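Local coordinates for protein esterase E25 (Uncultured bacterium, PDB 4Q05) that probably hydrolyses carboxylic esters as a dimeric alpha/beta-hydrolase of the bacterial hormone-sensitive lipase family, at residues F291-D302 / V320-A331; I154-V162 / T344-L355. All coordinates share one frame; numbering follows the deposited sequence. Where two conformers were deposited one is given.

Contact 1 of 2, residues F291-D302 / V320-A331; sequences FPPTFLITGTRD and VVADLFVYEGIA. With NA (sodium ion), chain D.
Phe295 and Phe325 meet across the last two parallel strands of the alpha/beta-hydrolase sheet, 294-299 and 322-327, which helix 305-317 joins in a beta-alpha-beta unit. The two side chains cross at about a right angle, yet the ring planes are only 20° apart, and the rings are displaced until little of one lies over the other. Phe295 has CG anti to its backbone N (chi1 -178°), which swings the ring toward Phe325, where CD1 of that residue lies over the rim of one face and Phe295 CE2 is 3.4 Å from Phe325 CE1. Phe325 turns its edge to the carbonyl oxygen of Leu296. Further along the same face, Ile297 CD1 lies 3.6 Å from Tyr327 CE2. The other face carries Thr298 and Val326, which run alongside each other in the same direction, their CG2 methyls 3.8 Å apart. Val326 O binds a sodium ion (2.9 Å) together with His312 of the second subunit, so this edge strand takes part in the dimer interface. Beyond the strands, Arg301 stretches past the carbonyl of Gly329 to a salt bridge with Asp244 of the second subunit. At this end Tyr327 O accepts from Thr300 N and Ile330 N on opposite faces of its carbonyl plane. Thr300 OG1, which also bonds to Asp244 of the second subunit, receives the N-H of Gly329 at 2.7 Å with an N-H...O angle of 156°.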
loop_
_atom_site.group_PDB
_atom_site.type_symbol
_atom_site.label_atom_id
_atom_site.label_comp_id
_atom_site.label_asym_id
_atom_site.label_seq_id
_atom_site.Cartn_x
_atom_site.Cartn_y
_atom_site.Cartn_z
ATOM N N PHE A 291 -20.333 0.477 -1.070
ATOM C CA PHE A 291 -19.685 0.264 0.226
ATOM C C PHE A 291 -19.537 1.570 1.003
ATOM O O PHE A 291 -19.304 2.627 0.426
ATOM C CB PHE A 291 -18.324 -0.442 0.073
ATOM C CG PHE A 291 -18.398 -1.944 0.230
ATOM C CD1 PHE A 291 -19.288 -2.693 -0.530
ATOM C CD2 PHE A 291 -17.587 -2.600 1.141
ATOM C CE1 PHE A 291 -19.364 -4.074 -0.384
ATOM C CE2 PHE A 291 -17.650 -3.973 1.291
ATOM C CZ PHE A 291 -18.539 -4.718 0.521
ATOM N N PRO A 292 -19.676 1.492 2.328
ATOM C CA PRO A 292 -19.398 2.624 3.209
ATOM C C PRO A 292 -17.909 2.970 3.111
ATOM O O PRO A 292 -17.148 2.161 2.588
ATOM C CB PRO A 292 -19.677 2.055 4.614
ATOM C CG PRO A 292 -20.353 0.749 4.413
ATOM C CD PRO A 292 -19.924 0.248 3.073
ATOM N N PRO A 293 -17.501 4.137 3.624
ATOM C CA PRO A 293 -16.066 4.445 3.667
ATOM C C PRO A 293 -15.322 3.328 4.366
ATOM O O PRO A 293 -15.762 2.867 5.423
ATOM C CB PRO A 293 -16.013 5.724 4.508
ATOM C CG PRO A 293 -17.331 6.401 4.206
ATOM C CD PRO A 293 -18.327 5.270 4.088
ATOM N N THR A 294 -14.204 2.912 3.786
ATOM C CA THR A 294 -13.470 1.754 4.267
ATOM C C THR A 294 -12.005 2.094 4.578
ATOM O O THR A 294 -11.345 2.828 3.838
ATOM C CB THR A 294 -13.557 0.619 3.235
ATOM O OG1 THR A 294 -14.929 0.248 3.074
ATOM C CG2 THR A 294 -12.746 -0.617 3.661
ATOM N N PHE A 295 -11.522 1.547 5.685
ATOM C CA PHE A 295 -10.171 1.768 6.175
ATOM C C PHE A 295 -9.482 0.417 6.070
ATOM O O PHE A 295 -9.988 -0.581 6.606
ATOM C CB PHE A 295 -10.266 2.237 7.632
ATOM C CG PHE A 295 -8.938 2.559 8.296
ATOM C CD1 PHE A 295 -8.067 1.552 8.681
ATOM C CD2 PHE A 295 -8.613 3.872 8.608
ATOM C CE1 PHE A 295 -6.874 1.856 9.322
ATOM C CE2 PHE A 295 -7.431 4.179 9.263
ATOM C CZ PHE A 295 -6.561 3.171 9.616
ATOM N N LEU A 296 -8.348 0.363 5.374
ATOM C CA LEU A 296 -7.648 -0.909 5.185
ATOM C C LEU A 296 -6.201 -0.811 5.635
ATOM O O LEU A 296 -5.564 0.213 5.468
ATOM C CB LEU A 296 -7.664 -1.352 3.716
ATOM C CG LEU A 296 -9.031 -1.467 3.036
ATOM C CD1 LEU A 296 -9.326 -0.180 2.264
ATOM C CD2 LEU A 296 -9.047 -2.682 2.101
ATOM N N ILE A 297 -5.688 -1.892 6.196
ATOM C CA ILE A 297 -4.326 -1.895 6.699
ATOM C C ILE A 297 -3.658 -3.232 6.420
ATOM O O ILE A 297 -4.292 -4.294 6.485
ATOM C CB ILE A 297 -4.282 -1.534 8.206
ATOM C CG1 ILE A 297 -2.846 -1.598 8.733
ATOM C CG2 ILE A 297 -5.149 -2.466 9.008
ATOM C CD1 ILE A 297 -2.737 -1.138 10.159
ATOM N N THR A 298 -2.381 -3.169 6.073
ATOM C CA THR A 298 -1.601 -4.358 5.791
ATOM C C THR A 298 -0.123 -3.940 5.920
ATOM O O THR A 298 0.172 -2.908 6.512
ATOM C CB THR A 298 -1.945 -4.931 4.390
ATOM O OG1 THR A 298 -1.154 -6.094 4.112
ATOM C CG2 THR A 298 -1.711 -3.883 3.302
ATOM N N GLY A 299 0.804 -4.732 5.396
ATOM C CA GLY A 299 2.205 -4.370 5.503
ATOM C C GLY A 299 3.026 -5.107 4.477
ATOM O O GLY A 299 2.509 -5.986 3.792
ATOM N N THR A 300 4.311 -4.769 4.386
ATOM C CA THR A 300 5.156 -5.298 3.330
ATOM C C THR A 300 5.350 -6.805 3.414
ATOM O O THR A 300 5.631 -7.443 2.412
ATOM C CB THR A 300 6.534 -4.619 3.345
ATOM O OG1 THR A 300 7.069 -4.711 4.666
ATOM C CG2 THR A 300 6.408 -3.141 2.950
ATOM N N ARG A 301 5.214 -7.387 4.603
ATOM C CA ARG A 301 5.463 -8.823 4.749
ATOM C C ARG A 301 4.177 -9.643 4.840
ATOM O O ARG A 301 4.208 -10.846 5.079
ATOM C CB ARG A 301 6.348 -9.089 5.975
ATOM C CG ARG A 301 7.666 -8.335 5.911
ATOM C CD ARG A 301 8.666 -8.806 6.964
ATOM N NE ARG A 301 9.901 -8.035 6.838
ATOM C CZ ARG A 301 11.073 -8.406 7.338
ATOM N NH1 ARG A 301 11.178 -9.543 8.014
ATOM N NH2 ARG A 301 12.141 -7.628 7.166
ATOM N N ASP A 302 3.046 -8.987 4.639
ATOM C CA ASP A 302 1.755 -9.649 4.787
ATOM C C ASP A 302 1.502 -10.587 3.617
ATOM O O ASP A 302 1.582 -10.166 2.456
ATOM C CB ASP A 302 0.670 -8.584 4.815
ATOM C CG ASP A 302 -0.665 -9.091 5.352
ATOM O OD1 ASP A 302 -0.900 -10.323 5.417
ATOM O OD2 ASP A 302 -1.487 -8.222 5.700
ATOM N N VAL A 320 -15.897 4.186 -3.949
ATOM C CA VAL A 320 -15.971 4.150 -2.493
ATOM C C VAL A 320 -14.812 4.919 -1.867
ATOM O O VAL A 320 -13.693 4.866 -2.351
ATOM C CB VAL A 320 -15.935 2.699 -1.980
ATOM C CG1 VAL A 320 -15.974 2.674 -0.469
ATOM C CG2 VAL A 320 -17.102 1.888 -2.578
ATOM N N VAL A 321 -15.084 5.632 -0.787
ATOM C CA VAL A 321 -14.015 6.219 0.001
ATOM C C VAL A 321 -13.255 5.084 0.672
ATOM O O VAL A 321 -13.823 4.310 1.443
ATOM C CB VAL A 321 -14.570 7.184 1.065
ATOM C CG1 VAL A 321 -13.432 7.754 1.907
ATOM C CG2 VAL A 321 -15.374 8.311 0.397
ATOM N N ALA A 322 -11.981 4.946 0.342
ATOM C CA ALA A 322 -11.170 3.902 0.952
ATOM C C ALA A 322 -9.759 4.414 1.179
ATOM O O ALA A 322 -9.116 4.927 0.261
ATOM C CB ALA A 322 -11.168 2.644 0.090
ATOM N N ASP A 323 -9.305 4.298 2.422
ATOM C CA ASP A 323 -7.986 4.765 2.822
ATOM C C ASP A 323 -7.107 3.568 3.113
ATOM O O ASP A 323 -7.488 2.689 3.891
ATOM C CB ASP A 323 -8.106 5.671 4.043
ATOM C CG ASP A 323 -8.787 6.993 3.712
ATOM O OD1 ASP A 323 -8.716 7.401 2.529
ATOM O OD2 ASP A 323 -9.389 7.634 4.612
ATOM N N LEU A 324 -5.940 3.521 2.475
ATOM C CA LEU A 324 -5.037 2.393 2.639
ATOM C C LEU A 324 -3.798 2.780 3.450
ATOM O O LEU A 324 -3.209 3.845 3.233
ATOM C CB LEU A 324 -4.582 1.871 1.270
ATOM C CG LEU A 324 -3.487 0.791 1.353
ATOM C CD1 LEU A 324 -4.007 -0.539 1.903
ATOM C CD2 LEU A 324 -2.845 0.565 -0.014
ATOM N N PHE A 325 -3.412 1.902 4.374
ATOM C CA PHE A 325 -2.172 2.036 5.138
ATOM C C PHE A 325 -1.372 0.748 5.023
ATOM O O PHE A 325 -1.879 -0.331 5.311
ATOM C CB PHE A 325 -2.480 2.354 6.604
ATOM C CG PHE A 325 -3.213 3.648 6.775
ATOM C CD1 PHE A 325 -4.581 3.712 6.577
ATOM C CD2 PHE A 325 -2.529 4.805 7.092
ATOM C CE1 PHE A 325 -5.258 4.911 6.716
ATOM C CE2 PHE A 325 -3.198 6.009 7.229
ATOM C CZ PHE A 325 -4.564 6.058 7.042
ATOM N N VAL A 326 -0.131 0.869 4.573
ATOM C CA VAL A 326 0.770 -0.270 4.427
ATOM C C VAL A 326 2.016 0.035 5.249
ATOM O O VAL A 326 2.710 1.018 5.003
ATOM C CB VAL A 326 1.185 -0.486 2.957
ATOM C CG1 VAL A 326 2.152 -1.674 2.832
ATOM C CG2 VAL A 326 -0.057 -0.690 2.069
ATOM N N TYR A 327 2.300 -0.811 6.224
ATOM C CA TYR A 327 3.427 -0.573 7.113
ATOM C C TYR A 327 4.625 -1.422 6.754
ATOM O O TYR A 327 4.528 -2.632 6.657
ATOM C CB TYR A 327 3.021 -0.812 8.566
ATOM C CG TYR A 327 2.102 0.278 9.051
ATOM C CD1 TYR A 327 2.614 1.465 9.572
ATOM C CD2 TYR A 327 0.729 0.143 8.945
ATOM C CE1 TYR A 327 1.777 2.483 9.990
ATOM C CE2 TYR A 327 -0.113 1.150 9.356
ATOM C CZ TYR A 327 0.417 2.320 9.876
ATOM O OH TYR A 327 -0.436 3.314 10.289
ATOM N N GLU A 328 5.758 -0.761 6.563
ATOM C CA GLU A 328 7.036 -1.439 6.399
ATOM C C GLU A 328 7.235 -2.461 7.520
ATOM O O GLU A 328 7.095 -2.119 8.695
ATOM C CB GLU A 328 8.151 -0.391 6.466
ATOM C CG GLU A 328 9.561 -0.928 6.457
ATOM C CD GLU A 328 9.963 -1.425 5.094
ATOM O OE1 GLU A 328 9.072 -1.548 4.221
ATOM O OE2 GLU A 328 11.160 -1.701 4.897
ATOM N N GLY A 329 7.568 -3.699 7.150
ATOM C CA GLY A 329 7.897 -4.752 8.100
ATOM C C GLY A 329 6.714 -5.568 8.601
ATOM O O GLY A 329 6.878 -6.670 9.130
ATOM N N ILE A 330 5.507 -5.050 8.410
ATOM C CA ILE A 330 4.338 -5.685 9.005
ATOM C C ILE A 330 3.785 -6.861 8.205
ATOM O O ILE A 330 3.535 -6.747 6.992
ATOM C CB ILE A 330 3.249 -4.645 9.317
ATOM C CG1 ILE A 330 3.552 -4.002 10.679
ATOM C CG2 ILE A 330 1.850 -5.267 9.282
ATOM C CD1 ILE A 330 2.380 -3.243 11.290
ATOM N N ALA A 331 3.613 -7.990 8.897
ATOM C CA ALA A 331 3.006 -9.178 8.314
ATOM C C ALA A 331 1.546 -9.258 8.737
ATOM O O ALA A 331 1.059 -8.394 9.456
ATOM C CB ALA A 331 3.750 -10.434 8.760
HETATM NA NA NA D . 1.377 3.244 3.695
HETATM O O HOH W 1 -17.857 5.212 0.426
HETATM O O HOH W 2 -1.238 -7.129 8.428
#

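Contact 2 of 2, residues I154-V162 / T344-L355; sequences IVIATLAKV and TQHAFAELNAFL
The CG1 methyl of Val155 stands over one face of the Phe348 ring, 3.9 Å from its centroid and 26° off the ring normal, a CH-pi contact displaced toward the rim. A chi1 of 171° aims that methyl at the ring by setting it anti to the backbone N of Val155, and the two side chains cross at about a right angle. Two further groups meet the phenylalanine obliquely. Ile156 CG1 comes within 3.7 Å of Phe348 CE1, while near the root of the side chain the CB atoms of Leu159 and Phe348 are 3.4 Å apart, a close fit. Phe348 is thus a knob in a hole made by Val155, Ile156, Leu159 and Ala160.

Ala160 returns the fit, its methyl seated among Phe348, Leu351, Asn352 and Leu355, with Ala160 CB 4.1 Å from Leu351 CD2. The small side chain allows close backbone approach here, Ala160 CA being 4.4 Å from Asn352 CA. At the margins, Leu159 CD1 packs on Thr344 CG2 (3.7 Å) and Val162 CG1 on Leu355 CD1.

Farther out, the hydroxyl of Thr344 donates away from the apolar interface to Tyr335 O, and Val155 also touches Leu339. Helix 151-160 rests its Ile154 side on helix 91-102. Helix 342-358 lies against the sheet through Ala347, Leu351 and Phe354, and its Glu350 forms a salt bridge with Arg316 of the second subunit. The short segments cross at -72° with their axes 8.6 Å apart, a steep knobs-into-holes junction that joins the C-terminal helix to the helix following strand 132-136 within the layered alpha/beta-hydrolase fold.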
loop_
_atom_site.group_PDB
_atom_site.type_symbol
_atom_site.label_atom_id
_atom_site.label_comp_id
_atom_site.label_asym_id
_atom_site.label_seq_id
_atom_site.Cartn_x
_atom_site.Cartn_y
_atom_site.Cartn_z
ATOM N N ILE A 154 -9.921 -5.583 21.629
ATOM C CA ILE A 154 -9.343 -4.839 22.743
ATOM C C ILE A 154 -8.429 -3.729 22.210
ATOM O O ILE A 154 -8.463 -2.592 22.695
ATOM C CB ILE A 154 -8.569 -5.785 23.661
ATOM C CG1 ILE A 154 -9.542 -6.742 24.362
ATOM C CG2 ILE A 154 -7.729 -5.004 24.677
ATOM C CD1 ILE A 154 -8.855 -7.969 24.949
ATOM N N VAL A 155 -7.634 -4.056 21.192
ATOM C CA VAL A 155 -6.729 -3.076 20.599
ATOM C C VAL A 155 -7.504 -1.941 19.950
ATOM O O VAL A 155 -7.204 -0.763 20.155
ATOM C CB VAL A 155 -5.825 -3.698 19.520
ATOM C CG1 VAL A 155 -5.077 -2.601 18.791
ATOM C CG2 VAL A 155 -4.870 -4.706 20.127
ATOM N N ILE A 156 -8.505 -2.295 19.152
ATOM C CA ILE A 156 -9.334 -1.292 18.534
ATOM C C ILE A 156 -10.002 -0.425 19.603
ATOM O O ILE A 156 -9.992 0.807 19.526
ATOM C CB ILE A 156 -10.406 -1.954 17.637
ATOM C CG1 ILE A 156 -9.741 -2.646 16.438
ATOM C CG2 ILE A 156 -11.418 -0.933 17.181
ATOM C CD1 ILE A 156 -10.704 -3.522 15.612
ATOM N N ALA A 157 -10.596 -1.070 20.598
ATOM C CA ALA A 157 -11.312 -0.319 21.632
ATOM C C ALA A 157 -10.405 0.723 22.299
ATOM O O ALA A 157 -10.745 1.902 22.332
ATOM C CB ALA A 157 -11.914 -1.255 22.664
ATOM N N THR A 158 -9.251 0.294 22.811
ATOM C CA THR A 158 -8.378 1.218 23.539
ATOM C C THR A 158 -7.799 2.299 22.670
ATOM O O THR A 158 -7.798 3.462 23.053
ATOM C CB THR A 158 -7.164 0.543 24.202
ATOM O OG1 THR A 158 -6.866 -0.703 23.563
ATOM C CG2 THR A 158 -7.410 0.338 25.649
ATOM N N LEU A 159 -7.280 1.915 21.510
ATOM C CA LEU A 159 -6.544 2.870 20.690
ATOM C C LEU A 159 -7.446 3.716 19.821
ATOM O O LEU A 159 -7.168 4.889 19.618
ATOM C CB LEU A 159 -5.494 2.155 19.844
ATOM C CG LEU A 159 -4.440 1.468 20.710
ATOM C CD1 LEU A 159 -3.287 0.953 19.873
ATOM C CD2 LEU A 159 -3.946 2.438 21.759
ATOM N N ALA A 160 -8.523 3.139 19.288
ATOM C CA ALA A 160 -9.450 3.958 18.530
ATOM C C ALA A 160 -10.443 4.673 19.455
ATOM O O ALA A 160 -11.228 5.499 19.003
ATOM C CB ALA A 160 -10.179 3.136 17.464
ATOM N N LYS A 161 -10.390 4.349 20.747
ATOM C CA LYS A 161 -11.216 5.011 21.760
ATOM C C LYS A 161 -12.702 4.929 21.449
ATOM O O LYS A 161 -13.397 5.943 21.346
ATOM C CB LYS A 161 -10.787 6.463 21.918
ATOM C CG LYS A 161 -9.311 6.607 22.287
ATOM C CD LYS A 161 -8.913 8.075 22.370
ATOM C CE LYS A 161 -7.417 8.226 22.648
ATOM N NZ LYS A 161 -6.999 9.661 22.601
ATOM N N VAL A 162 -13.185 3.706 21.298
ATOM C CA VAL A 162 -14.557 3.480 20.897
ATOM C C VAL A 162 -14.979 2.171 21.539
ATOM O O VAL A 162 -14.148 1.288 21.740
ATOM C CB VAL A 162 -14.658 3.360 19.366
ATOM C CG1 VAL A 162 -13.924 2.096 18.890
ATOM C CG2 VAL A 162 -16.109 3.344 18.920
ATOM N N THR A 344 1.336 0.642 15.206
ATOM C CA THR A 344 0.041 0.350 15.792
ATOM C C THR A 344 -0.598 1.597 16.377
ATOM O O THR A 344 -1.789 1.852 16.183
ATOM C CB THR A 344 0.214 -0.720 16.887
ATOM O OG1 THR A 344 0.713 -1.911 16.277
ATOM C CG2 THR A 344 -1.093 -1.010 17.596
ATOM N N GLN A 345 0.184 2.396 17.091
ATOM C CA GLN A 345 -0.353 3.621 17.669
ATOM C C GLN A 345 -0.829 4.552 16.569
ATOM O O GLN A 345 -1.872 5.186 16.685
ATOM C CB GLN A 345 0.697 4.327 18.528
ATOM C CG GLN A 345 1.117 3.544 19.749
ATOM C CD GLN A 345 2.195 4.254 20.524
ATOM O OE1 GLN A 345 2.862 5.150 20.000
ATOM N NE2 GLN A 345 2.374 3.868 21.778
ATOM N N HIS A 346 -0.062 4.628 15.491
ATOM C CA HIS A 346 -0.441 5.491 14.379
ATOM C C HIS A 346 -1.693 4.931 13.697
ATOM O O HIS A 346 -2.678 5.645 13.464
ATOM C CB HIS A 346 0.707 5.572 13.377
ATOM C CG HIS A 346 0.339 6.256 12.097
ATOM N ND1 HIS A 346 -0.307 7.470 12.062
ATOM C CD2 HIS A 346 0.541 5.897 10.807
ATOM C CE1 HIS A 346 -0.491 7.833 10.801
ATOM N NE2 HIS A 346 0.015 6.895 10.024
ATOM N N ALA A 347 -1.654 3.639 13.398
ATOM C CA ALA A 347 -2.735 3.016 12.648
ATOM C C ALA A 347 -4.087 3.291 13.311
ATOM O O ALA A 347 -5.070 3.647 12.654
ATOM C CB ALA A 347 -2.492 1.524 12.555
ATOM N N PHE A 348 -4.137 3.132 14.624
ATOM C CA PHE A 348 -5.412 3.246 15.317
ATOM C C PHE A 348 -5.766 4.683 15.668
ATOM O O PHE A 348 -6.935 5.026 15.797
ATOM C CB PHE A 348 -5.455 2.280 16.495
ATOM C CG PHE A 348 -5.523 0.856 16.048
ATOM C CD1 PHE A 348 -6.700 0.353 15.513
ATOM C CD2 PHE A 348 -4.396 0.056 16.051
ATOM C CE1 PHE A 348 -6.761 -0.951 15.044
ATOM C CE2 PHE A 348 -4.453 -1.252 15.595
ATOM C CZ PHE A 348 -5.637 -1.752 15.086
ATOM N N ALA A 349 -4.760 5.543 15.769
ATOM C CA ALA A 349 -5.050 6.972 15.777
ATOM C C ALA A 349 -5.708 7.383 14.446
ATOM O O ALA A 349 -6.680 8.139 14.431
ATOM C CB ALA A 349 -3.784 7.785 16.046
ATOM N N GLU A 350 -5.203 6.856 13.333
ATOM C CA GLU A 350 -5.837 7.083 12.035
ATOM C C GLU A 350 -7.255 6.493 12.000
ATOM O O GLU A 350 -8.175 7.121 11.489
ATOM C CB GLU A 350 -4.992 6.487 10.903
ATOM C CG GLU A 350 -3.631 7.172 10.706
ATOM C CD GLU A 350 -3.717 8.516 9.971
ATOM O OE1 GLU A 350 -4.822 8.932 9.550
ATOM O OE2 GLU A 350 -2.658 9.158 9.817
ATOM N N LEU A 351 -7.435 5.289 12.546
ATOM C CA LEU A 351 -8.761 4.686 12.576
ATOM C C LEU A 351 -9.689 5.609 13.351
ATOM O O LEU A 351 -10.797 5.919 12.911
ATOM C CB LEU A 351 -8.735 3.296 13.223
ATOM C CG LEU A 351 -10.109 2.609 13.279
ATOM C CD1 LEU A 351 -10.757 2.589 11.900
ATOM C CD2 LEU A 351 -10.034 1.196 13.867
ATOM N N ASN A 352 -9.223 6.059 14.508
ATOM C CA ASN A 352 -10.005 6.979 15.315
ATOM C C ASN A 352 -10.440 8.197 14.518
ATOM O O ASN A 352 -11.604 8.589 14.556
ATOM C CB ASN A 352 -9.225 7.416 16.552
ATOM C CG ASN A 352 -9.942 8.510 17.322
ATOM O OD1 ASN A 352 -10.788 8.236 18.176
ATOM N ND2 ASN A 352 -9.620 9.747 17.014
ATOM N N ALA A 353 -9.501 8.797 13.793
ATOM C CA ALA A 353 -9.819 9.965 12.981
ATOM C C ALA A 353 -10.826 9.597 11.895
ATOM O O ALA A 353 -11.690 10.382 11.534
ATOM C CB ALA A 353 -8.557 10.565 12.371
ATOM N N PHE A 354 -10.710 8.379 11.397
ATOM C CA PHE A 354 -11.553 7.892 10.317
ATOM C C PHE A 354 -12.980 7.692 10.824
ATOM O O PHE A 354 -13.939 8.034 10.143
ATOM C CB PHE A 354 -10.965 6.580 9.792
ATOM C CG PHE A 354 -11.669 6.030 8.594
ATOM C CD1 PHE A 354 -11.288 6.405 7.316
ATOM C CD2 PHE A 354 -12.693 5.102 8.745
ATOM C CE1 PHE A 354 -11.923 5.882 6.204
ATOM C CE2 PHE A 354 -13.323 4.560 7.632
ATOM C CZ PHE A 354 -12.942 4.961 6.360
ATOM N N LEU A 355 -13.112 7.141 12.028
ATOM C CA LEU A 355 -14.424 6.978 12.660
ATOM C C LEU A 355 -15.058 8.329 13.004
ATOM O O LEU A 355 -16.261 8.517 12.846
ATOM C CB LEU A 355 -14.313 6.123 13.924
ATOM C CG LEU A 355 -13.787 4.694 13.759
ATOM C CD1 LEU A 355 -13.760 3.989 15.102
ATOM C CD2 LEU A 355 -14.629 3.912 12.752
#

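Both contacts are largely buried, but they lie in different layers of the fold. Contact 1 pairs neighbouring strands within the sheet through a regular ladder of backbone hydrogen bonds, whereas contact 2 joins two helices by interlocking apolar side chains. The two meet where helix 342-358 lies over the strands: Phe295 CZ is 3.4 Å from Ala347 O, and its ring also reaches the backbone of Leu351. Contact 1 is nested within the chain loop closed by contact 2. Each also borders the second subunit, contact 1 through sodium at Val326 and polar bonds from Thr300, Arg301 and Glu328, contact 2 through the outward-facing His346 and Glu350.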